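Local coordinates for protein galactonate dehydratase (Zobellia galactanivorans, PDB 5OLC) that combines an N-terminal capping domain with a TIM-barrel domain, the build of enolase-type enzymes such as mandelate racemase and muconate lactonizing enzyme, at residues Lys12-Tyr17 and Ser65-Phe70; Pro16-His21 and Gly58-Ile63; Cys40-Thr45 and Ile106-Val111. All coordinates share one frame; numbering follows the deposited sequence.

All three contacts lie in the N-terminal family domain and join its three-stranded antiparallel sheet to helices packed on it. Contacts 1 and 2 both pair strand 11-22 with helix 60-70, at successive places along that strand, and their centres are about 12 Å apart. Contact 3 brings in strand 36-46 and helix 101-120; its centre is about 8 Å from that of contact 1 and 12 Å from that of contact 2. Along the chain the order is strand 11-22, strand 36-46, helix 60-70, helix 101-120, so the segments of contact 3 alternate with those of contacts 1 and 2. The two strands are neighbours in the sheet, and the apolar layers of contacts 1 and 3 merge, while contacts 1 and 2 also reach the second subunit.

Contact 1: residues Lys12-Tyr17 and Ser65-Phe70; sequences KKIEPY and SGIDFF
Ile14 and Ile67 meet methyl to methyl, with CG2 of Ile14 3.6 Å from CG2 of Ile67, and their side chains cross obliquely. In both isoleucines CG1 stands beside the backbone N (chi1 -54° in Ile14, -70° in Ile67), which leaves CG2 anti to that N and turned across the gap. Pro16, two residues further along the same face of the strand, lies alongside Ile67 and runs past it in the opposite direction: its CB is 4.0 Å from Ile67 CD1 and its CG 3.9 Å from Ile67 CG2. A compact ring suits this place, since it offers Ile67 a smooth apolar flank. At the border, the carboxylate of Asp68 bends in beside the proline ring, while its OD2 forms a salt bridge with Lys64, one helical turn earlier. Strand 12-17 and helix 65-70 run nearly antiparallel (168°), 8.6 Å apart at their axes. Where strand 11-22 pairs with strand 36-46, Lys12 and Lys13 both face Thr45 in a classic beta bulge. Ile67 continues inward onto Val42 of strand 36-46 and Ala108 of helix 101-120, and Phe70 packs against both helices 82-93 and 101-120.

Contact 2: residues Pro16-His21 and Gly58-Ile63; sequences PYVISH and GPAAVI
Val18 presses one of its two methyls on Ala60 at the tight centre of this contact: CG1 of Val18 is 3.6 Å from CB of Ala60, and the CA atoms of the two residues are 5.9 Å apart. That closeness explains the residue types. A methyl is all the side chain Ala60 has, so the chain leading into helix 60-70 can come right up to the strand, while the forked valine fills the space between. With Val18 CG1 anti to the backbone N (chi1 176°), the other branch, Val18 CG2, slants down to the backbone between Ala60 and Ala61, 4.1 Å from Ala61 N.

The fit slackens there. Ala61 is exposed, its CB pointing neither at the strand nor away from it, and no side-chain atom of segment 16-21 comes closer than 4.8 Å to that methyl. Lys64 of the same helix and Asp383 also touch Val18. On the helix side, Pro59 O accepts bonds from both Val62 N and Ile63 N, and Gly58 adopts backbone angles that a side chain would obstruct. Pro59 itself packs on Tyr96 of the second subunit.

No hydrogen bond links the two segments. Their association rests on van der Waals contact and is small in area, so it depends on close fit of methyl groups and not on directional bonds.

Contact 3: residues Cys40-Thr45 and Ile106-Val111; sequences CIVKIT and ISAIDV
Val42 meets the flat peptide group that joins Ala108 to Ile109: its CG2 methyl lies above the plane of that group, 3.5 Å from Ala108 C and 3.4 Å from Ala108 O. The same methyl, Val42 CG2, is 3.5 Å from the CB of Ala108, so a single branch of the valine touches both the backbone and the side chain of the helix. No aromatic ring carries the contact; on the reverse side of the strand Lys43 makes a cation-pi interaction with Tyr51.

Two residues along, Ile44 repeats the theme with a longer reach. Its CD1 is 3.5 Å from Ile109 O and 3.8 Å from Ile109 CG2, the two side chains crossing at about a right angle. In Ile44, CG1 stands anti to the carbonyl carbon (chi1 -54°), and the extension beyond it carries CD1 out to the helix. The small Ala108 lets the helix settle on Val42, whereas the bulkier Ile109 fills the space beside Ile44. All four touching residues are buried, and beta-branched side chains suit the strand positions because they are well accommodated in extended backbone.

The segment axes approach to 8.1 Å and cross at -44°. Val42 also packs on Ile14 of the neighbouring strand. Ile106 touches Phe70 and Ile109 touches Met89, so helix 101-120 meets helices 60-70 and 82-93 over the sheet. A three-stranded antiparallel sheet backed by helices is the hallmark of the N-terminal capping domain of the enolase superfamily.

Contact 1: residues Lys12-Tyr17 and Ser65-Phe70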
loop_
_atom_site.group_PDB
_atom_site.type_symbol
_atom_site.label_atom_id
_atom_site.label_comp_id
_atom_site.label_asym_id
_atom_site.label_seq_id
_atom_site.Cartn_x
_atom_site.Cartn_y
_atom_site.Cartn_z
ATOM N N LYS A 12 3.411 10.385 50.959
ATOM C CA LYS A 12 4.468 10.681 51.928
ATOM C C LYS A 12 5.689 9.739 51.732
ATOM O O LYS A 12 6.829 10.231 51.764
ATOM C CB LYS A 12 3.979 10.760 53.400
ATOM C CG LYS A 12 3.785 9.454 54.173
ATOM C CD LYS A 12 3.921 9.697 55.678
ATOM C CE LYS A 12 3.908 8.428 56.503
ATOM N NZ LYS A 12 2.538 7.868 56.709
ATOM N N LYS A 13 5.453 8.424 51.458
ATOM C CA LYS A 13 6.548 7.480 51.258
ATOM C C LYS A 13 6.262 6.306 50.275
ATOM O O LYS A 13 5.352 5.491 50.505
ATOM C CB LYS A 13 7.064 6.942 52.620
ATOM C CG LYS A 13 6.104 6.077 53.440
ATOM C CD LYS A 13 6.546 6.025 54.894
ATOM C CE LYS A 13 5.889 4.913 55.672
ATOM N NZ LYS A 13 5.392 5.368 57.003
ATOM N N ILE A 14 7.108 6.207 49.204
ATOM C CA ILE A 14 7.107 5.099 48.230
ATOM C C ILE A 14 8.211 4.132 48.716
ATOM O O ILE A 14 9.346 4.561 48.919
ATOM C CB ILE A 14 7.325 5.546 46.738
ATOM C CG1 ILE A 14 6.311 6.625 46.288
ATOM C CG2 ILE A 14 7.266 4.332 45.787
ATOM C CD1 ILE A 14 6.851 7.591 45.285
ATOM N N GLU A 15 7.868 2.846 48.931
ATOM C CA GLU A 15 8.816 1.854 49.445
ATOM C C GLU A 15 8.934 0.588 48.587
ATOM O O GLU A 15 8.144 -0.347 48.753
ATOM C CB GLU A 15 8.501 1.493 50.905
ATOM C CG GLU A 15 8.963 2.547 51.905
ATOM C CD GLU A 15 8.273 2.602 53.259
ATOM O OE1 GLU A 15 7.448 1.710 53.570
ATOM O OE2 GLU A 15 8.565 3.557 54.014
ATOM N N PRO A 16 9.967 0.516 47.706
ATOM C CA PRO A 16 10.165 -0.705 46.907
ATOM C C PRO A 16 10.863 -1.828 47.682
ATOM O O PRO A 16 11.781 -1.569 48.444
ATOM C CB PRO A 16 10.977 -0.209 45.716
ATOM C CG PRO A 16 11.735 0.991 46.228
ATOM C CD PRO A 16 11.001 1.541 47.409
ATOM N N TYR A 17 10.395 -3.063 47.526
ATOM C CA TYR A 17 10.965 -4.223 48.207
ATOM C C TYR A 17 11.231 -5.327 47.220
ATOM O O TYR A 17 10.311 -5.740 46.509
ATOM C CB TYR A 17 10.044 -4.766 49.308
ATOM C CG TYR A 17 9.587 -3.741 50.326
ATOM C CD1 TYR A 17 10.448 -3.292 51.327
ATOM C CD2 TYR A 17 8.278 -3.271 50.335
ATOM C CE1 TYR A 17 10.030 -2.357 52.278
ATOM C CE2 TYR A 17 7.847 -2.340 51.284
ATOM C CZ TYR A 17 8.729 -1.885 52.254
ATOM O OH TYR A 17 8.333 -0.958 53.189
ATOM N N SER A 65 15.353 0.095 41.314
ATOM C CA SER A 65 16.107 1.332 41.136
ATOM C C SER A 65 15.287 2.311 40.319
ATOM O O SER A 65 15.445 3.527 40.478
ATOM C CB SER A 65 17.435 1.047 40.444
ATOM O OG SER A 65 18.196 0.164 41.245
ATOM N N GLY A 66 14.438 1.753 39.441
ATOM C CA GLY A 66 13.539 2.507 38.582
ATOM C C GLY A 66 12.572 3.302 39.423
ATOM O O GLY A 66 12.479 4.521 39.251
ATOM N N ILE A 67 11.908 2.614 40.403
ATOM C CA ILE A 67 10.971 3.228 41.349
ATOM C C ILE A 67 11.693 4.374 42.076
ATOM O O ILE A 67 11.157 5.490 42.120
ATOM C CB ILE A 67 10.384 2.191 42.320
ATOM C CG1 ILE A 67 9.427 1.238 41.583
ATOM C CG2 ILE A 67 9.686 2.886 43.489
ATOM C CD1 ILE A 67 9.492 -0.191 41.999
ATOM N N ASP A 68 12.945 4.113 42.559
ATOM C CA ASP A 68 13.814 5.092 43.221
ATOM C C ASP A 68 14.069 6.323 42.344
ATOM O O ASP A 68 14.281 7.421 42.875
ATOM C CB ASP A 68 15.163 4.461 43.585
ATOM C CG ASP A 68 15.172 3.363 44.641
ATOM O OD1 ASP A 68 14.110 3.105 45.250
ATOM O OD2 ASP A 68 16.252 2.782 44.878
ATOM N N PHE A 69 14.069 6.130 40.998
ATOM C CA PHE A 69 14.284 7.216 40.039
ATOM C C PHE A 69 13.120 8.194 40.035
ATOM O O PHE A 69 13.354 9.401 40.049
ATOM C CB PHE A 69 14.595 6.684 38.619
ATOM C CG PHE A 69 14.600 7.759 37.552
ATOM C CD1 PHE A 69 15.689 8.618 37.405
ATOM C CD2 PHE A 69 13.508 7.929 36.709
ATOM C CE1 PHE A 69 15.677 9.628 36.436
ATOM C CE2 PHE A 69 13.504 8.931 35.740
ATOM C CZ PHE A 69 14.585 9.776 35.613
ATOM N N PHE A 70 11.880 7.669 40.029
ATOM C CA PHE A 70 10.647 8.465 40.016
ATOM C C PHE A 70 10.229 8.964 41.375
ATOM O O PHE A 70 9.444 9.917 41.442
ATOM C CB PHE A 70 9.469 7.675 39.417
ATOM C CG PHE A 70 9.693 7.167 38.013
ATOM C CD1 PHE A 70 9.862 8.053 36.952
ATOM C CD2 PHE A 70 9.719 5.800 37.747
ATOM C CE1 PHE A 70 10.075 7.585 35.665
ATOM C CE2 PHE A 70 9.929 5.332 36.458
ATOM C CZ PHE A 70 10.099 6.228 35.424
#

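Contact 2: residues Pro16-His21 and Gly58-Ile63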
loop_
_atom_site.group_PDB
_atom_site.type_symbol
_atom_site.label_atom_id
_atom_site.label_comp_id
_atom_site.label_asym_id
_atom_site.label_seq_id
_atom_site.Cartn_x
_atom_site.Cartn_y
_atom_site.Cartn_z
ATOM N N PRO A 16 9.967 0.516 47.706
ATOM C CA PRO A 16 10.165 -0.705 46.907
ATOM C C PRO A 16 10.863 -1.828 47.682
ATOM O O PRO A 16 11.781 -1.569 48.444
ATOM C CB PRO A 16 10.977 -0.209 45.716
ATOM C CG PRO A 16 11.735 0.991 46.228
ATOM C CD PRO A 16 11.001 1.541 47.409
ATOM N N TYR A 17 10.395 -3.063 47.526
ATOM C CA TYR A 17 10.965 -4.223 48.207
ATOM C C TYR A 17 11.231 -5.327 47.220
ATOM O O TYR A 17 10.311 -5.740 46.509
ATOM C CB TYR A 17 10.044 -4.766 49.308
ATOM C CG TYR A 17 9.587 -3.741 50.326
ATOM C CD1 TYR A 17 10.448 -3.292 51.327
ATOM C CD2 TYR A 17 8.278 -3.271 50.335
ATOM C CE1 TYR A 17 10.030 -2.357 52.278
ATOM C CE2 TYR A 17 7.847 -2.340 51.284
ATOM C CZ TYR A 17 8.729 -1.885 52.254
ATOM O OH TYR A 17 8.333 -0.958 53.189
ATOM N N VAL A 18 12.497 -5.799 47.169
ATOM C CA VAL A 18 12.937 -6.910 46.323
ATOM C C VAL A 18 12.867 -8.144 47.200
ATOM O O VAL A 18 13.554 -8.211 48.227
ATOM C CB VAL A 18 14.355 -6.723 45.744
ATOM C CG1 VAL A 18 14.776 -7.950 44.950
ATOM C CG2 VAL A 18 14.444 -5.478 44.890
ATOM N N ILE A 19 12.016 -9.095 46.828
ATOM C CA ILE A 19 11.842 -10.303 47.625
ATOM C C ILE A 19 12.381 -11.503 46.849
ATOM O O ILE A 19 12.085 -11.650 45.662
ATOM C CB ILE A 19 10.390 -10.463 48.175
ATOM C CG1 ILE A 19 9.312 -10.357 47.056
ATOM C CG2 ILE A 19 10.143 -9.438 49.288
ATOM C CD1 ILE A 19 7.892 -10.906 47.397
ATOM N N SER A 20 13.236 -12.312 47.508
ATOM C CA SER A 20 13.903 -13.470 46.907
ATOM C C SER A 20 13.540 -14.826 47.549
ATOM O O SER A 20 13.298 -14.878 48.755
ATOM C CB SER A 20 15.413 -13.258 46.949
ATOM O OG SER A 20 16.080 -14.221 46.146
ATOM N N HIS A 21 13.513 -15.920 46.743
ATOM C CA HIS A 21 13.231 -17.299 47.199
ATOM C C HIS A 21 13.666 -18.356 46.161
ATOM O O HIS A 21 13.276 -18.256 45.001
ATOM C CB HIS A 21 11.753 -17.462 47.640
ATOM C CG HIS A 21 11.067 -18.719 47.197
ATOM N ND1 HIS A 21 11.287 -19.928 47.832
ATOM C CD2 HIS A 21 10.147 -18.899 46.221
ATOM C CE1 HIS A 21 10.520 -20.809 47.204
ATOM N NE2 HIS A 21 9.810 -20.233 46.233
ATOM N N GLY A 58 9.619 -8.166 35.717
ATOM C CA GLY A 58 10.942 -8.219 35.104
ATOM C C GLY A 58 12.072 -8.414 36.096
ATOM O O GLY A 58 11.872 -9.091 37.108
ATOM N N PRO A 59 13.280 -7.833 35.855
ATOM C CA PRO A 59 14.395 -8.020 36.809
ATOM C C PRO A 59 14.278 -7.125 38.054
ATOM O O PRO A 59 14.541 -5.910 38.023
ATOM C CB PRO A 59 15.648 -7.750 35.956
ATOM C CG PRO A 59 15.147 -7.345 34.584
ATOM C CD PRO A 59 13.705 -6.996 34.718
ATOM N N ALA A 60 13.858 -7.754 39.153
ATOM C CA ALA A 60 13.591 -7.139 40.446
ATOM C C ALA A 60 14.470 -5.920 40.798
ATOM O O ALA A 60 13.961 -4.800 40.828
ATOM C CB ALA A 60 13.663 -8.180 41.542
ATOM N N ALA A 61 15.774 -6.124 41.023
ATOM C CA ALA A 61 16.711 -5.081 41.444
ATOM C C ALA A 61 16.853 -3.893 40.469
ATOM O O ALA A 61 17.218 -2.789 40.891
ATOM C CB ALA A 61 18.055 -5.704 41.727
ATOM N N VAL A 62 16.535 -4.125 39.174
ATOM C CA VAL A 62 16.578 -3.101 38.125
ATOM C C VAL A 62 15.310 -2.275 38.196
ATOM O O VAL A 62 15.360 -1.054 37.988
ATOM C CB VAL A 62 16.790 -3.676 36.707
ATOM C CG1 VAL A 62 17.513 -2.664 35.824
ATOM C CG2 VAL A 62 17.561 -4.987 36.753
ATOM N N ILE A 63 14.171 -2.947 38.496
ATOM C CA ILE A 63 12.865 -2.294 38.647
ATOM C C ILE A 63 12.872 -1.427 39.923
ATOM O O ILE A 63 12.351 -0.306 39.926
ATOM C CB ILE A 63 11.704 -3.350 38.599
ATOM C CG1 ILE A 63 11.489 -3.868 37.155
ATOM C CG2 ILE A 63 10.377 -2.809 39.180
ATOM C CD1 ILE A 63 11.021 -5.243 37.086
#

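Contact 3: residues Cys40-Thr45 and Ile106-Val111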
loop_
_atom_site.group_PDB
_atom_site.type_symbol
_atom_site.label_atom_id
_atom_site.label_comp_id
_atom_site.label_asym_id
_atom_site.label_seq_id
_atom_site.Cartn_x
_atom_site.Cartn_y
_atom_site.Cartn_z
ATOM N N CYS A 40 10.126 -7.685 42.498
ATOM C CA CYS A 40 10.084 -6.384 43.165
ATOM C C CYS A 40 8.612 -5.999 43.366
ATOM O O CYS A 40 7.789 -6.266 42.492
ATOM C CB CYS A 40 10.840 -5.328 42.365
ATOM S SG CYS A 40 10.721 -3.652 43.046
ATOM N N ILE A 41 8.282 -5.399 44.527
ATOM C CA ILE A 41 6.937 -4.981 44.978
ATOM C C ILE A 41 7.062 -3.533 45.550
ATOM O O ILE A 41 8.121 -3.198 46.068
ATOM C CB ILE A 41 6.525 -5.987 46.110
ATOM C CG1 ILE A 41 6.341 -7.442 45.608
ATOM C CG2 ILE A 41 5.338 -5.545 46.906
ATOM C CD1 ILE A 41 5.058 -7.832 44.946
ATOM N N VAL A 42 6.001 -2.707 45.500
ATOM C CA VAL A 42 5.981 -1.347 46.085
ATOM C C VAL A 42 4.835 -1.154 47.059
ATOM O O VAL A 42 3.757 -1.717 46.864
ATOM C CB VAL A 42 5.895 -0.179 45.080
ATOM C CG1 VAL A 42 7.196 0.588 44.960
ATOM C CG2 VAL A 42 5.317 -0.608 43.737
ATOM N N LYS A 43 5.034 -0.237 48.025
ATOM C CA LYS A 43 4.031 0.220 48.965
ATOM C C LYS A 43 4.098 1.752 48.969
ATOM O O LYS A 43 5.084 2.352 49.418
ATOM C CB LYS A 43 4.259 -0.346 50.372
ATOM C CG LYS A 43 3.079 -0.165 51.327
ATOM C CD LYS A 43 3.584 -0.174 52.743
ATOM C CE LYS A 43 2.501 -0.457 53.745
ATOM N NZ LYS A 43 3.046 -1.017 55.016
ATOM N N ILE A 44 3.058 2.381 48.413
ATOM C CA ILE A 44 2.960 3.834 48.425
ATOM C C ILE A 44 2.023 4.126 49.568
ATOM O O ILE A 44 0.939 3.541 49.640
ATOM C CB ILE A 44 2.479 4.473 47.086
ATOM C CG1 ILE A 44 3.362 4.015 45.903
ATOM C CG2 ILE A 44 2.452 6.028 47.202
ATOM C CD1 ILE A 44 2.737 4.070 44.603
ATOM N N THR A 45 2.467 4.991 50.488
ATOM C CA THR A 45 1.670 5.407 51.633
ATOM C C THR A 45 1.515 6.943 51.619
ATOM O O THR A 45 2.473 7.698 51.390
ATOM C CB THR A 45 2.154 4.805 52.994
ATOM O OG1 THR A 45 2.836 5.796 53.761
ATOM C CG2 THR A 45 3.013 3.533 52.852
ATOM N N ILE A 106 7.078 2.246 36.331
ATOM C CA ILE A 106 5.841 3.043 36.146
ATOM C C ILE A 106 4.614 2.175 36.425
ATOM O O ILE A 106 3.689 2.654 37.077
ATOM C CB ILE A 106 5.738 3.787 34.772
ATOM C CG1 ILE A 106 6.916 4.765 34.555
ATOM C CG2 ILE A 106 4.423 4.560 34.683
ATOM C CD1 ILE A 106 6.893 5.621 33.288
ATOM N N SER A 107 4.621 0.895 35.966
ATOM C CA SER A 107 3.534 -0.079 36.197
ATOM C C SER A 107 3.315 -0.327 37.686
ATOM O O SER A 107 2.176 -0.256 38.155
ATOM C CB SER A 107 3.823 -1.418 35.524
ATOM O OG SER A 107 3.925 -1.356 34.113
ATOM N N ALA A 108 4.418 -0.647 38.419
ATOM C CA ALA A 108 4.444 -0.930 39.850
ATOM C C ALA A 108 3.809 0.195 40.660
ATOM O O ALA A 108 2.896 -0.094 41.433
ATOM C CB ALA A 108 5.867 -1.189 40.287
ATOM N N ILE A 109 4.231 1.479 40.434
ATOM C CA ILE A 109 3.653 2.672 41.073
ATOM C C ILE A 109 2.158 2.780 40.718
ATOM O O ILE A 109 1.349 2.956 41.621
ATOM C CB ILE A 109 4.448 3.962 40.705
ATOM C CG1 ILE A 109 5.867 3.936 41.328
ATOM C CG2 ILE A 109 3.686 5.240 41.109
ATOM C CD1 ILE A 109 6.931 4.611 40.520
ATOM N N ASP A 110 1.793 2.636 39.420
ATOM C CA ASP A 110 0.405 2.701 38.940
ATOM C C ASP A 110 -0.533 1.746 39.701
ATOM O O ASP A 110 -1.478 2.221 40.323
ATOM C CB ASP A 110 0.321 2.496 37.413
ATOM C CG ASP A 110 -0.973 2.988 36.788
ATOM O OD1 ASP A 110 -1.144 4.229 36.682
ATOM O OD2 ASP A 110 -1.806 2.133 36.383
ATOM N N VAL A 111 -0.229 0.429 39.727
ATOM C CA VAL A 111 -1.044 -0.600 40.402
ATOM C C VAL A 111 -1.281 -0.235 41.887
ATOM O O VAL A 111 -2.413 -0.349 42.372
ATOM C CB VAL A 111 -0.466 -2.028 40.190
ATOM C CG1 VAL A 111 -1.309 -3.099 40.878
ATOM C CG2 VAL A 111 -0.330 -2.344 38.699
#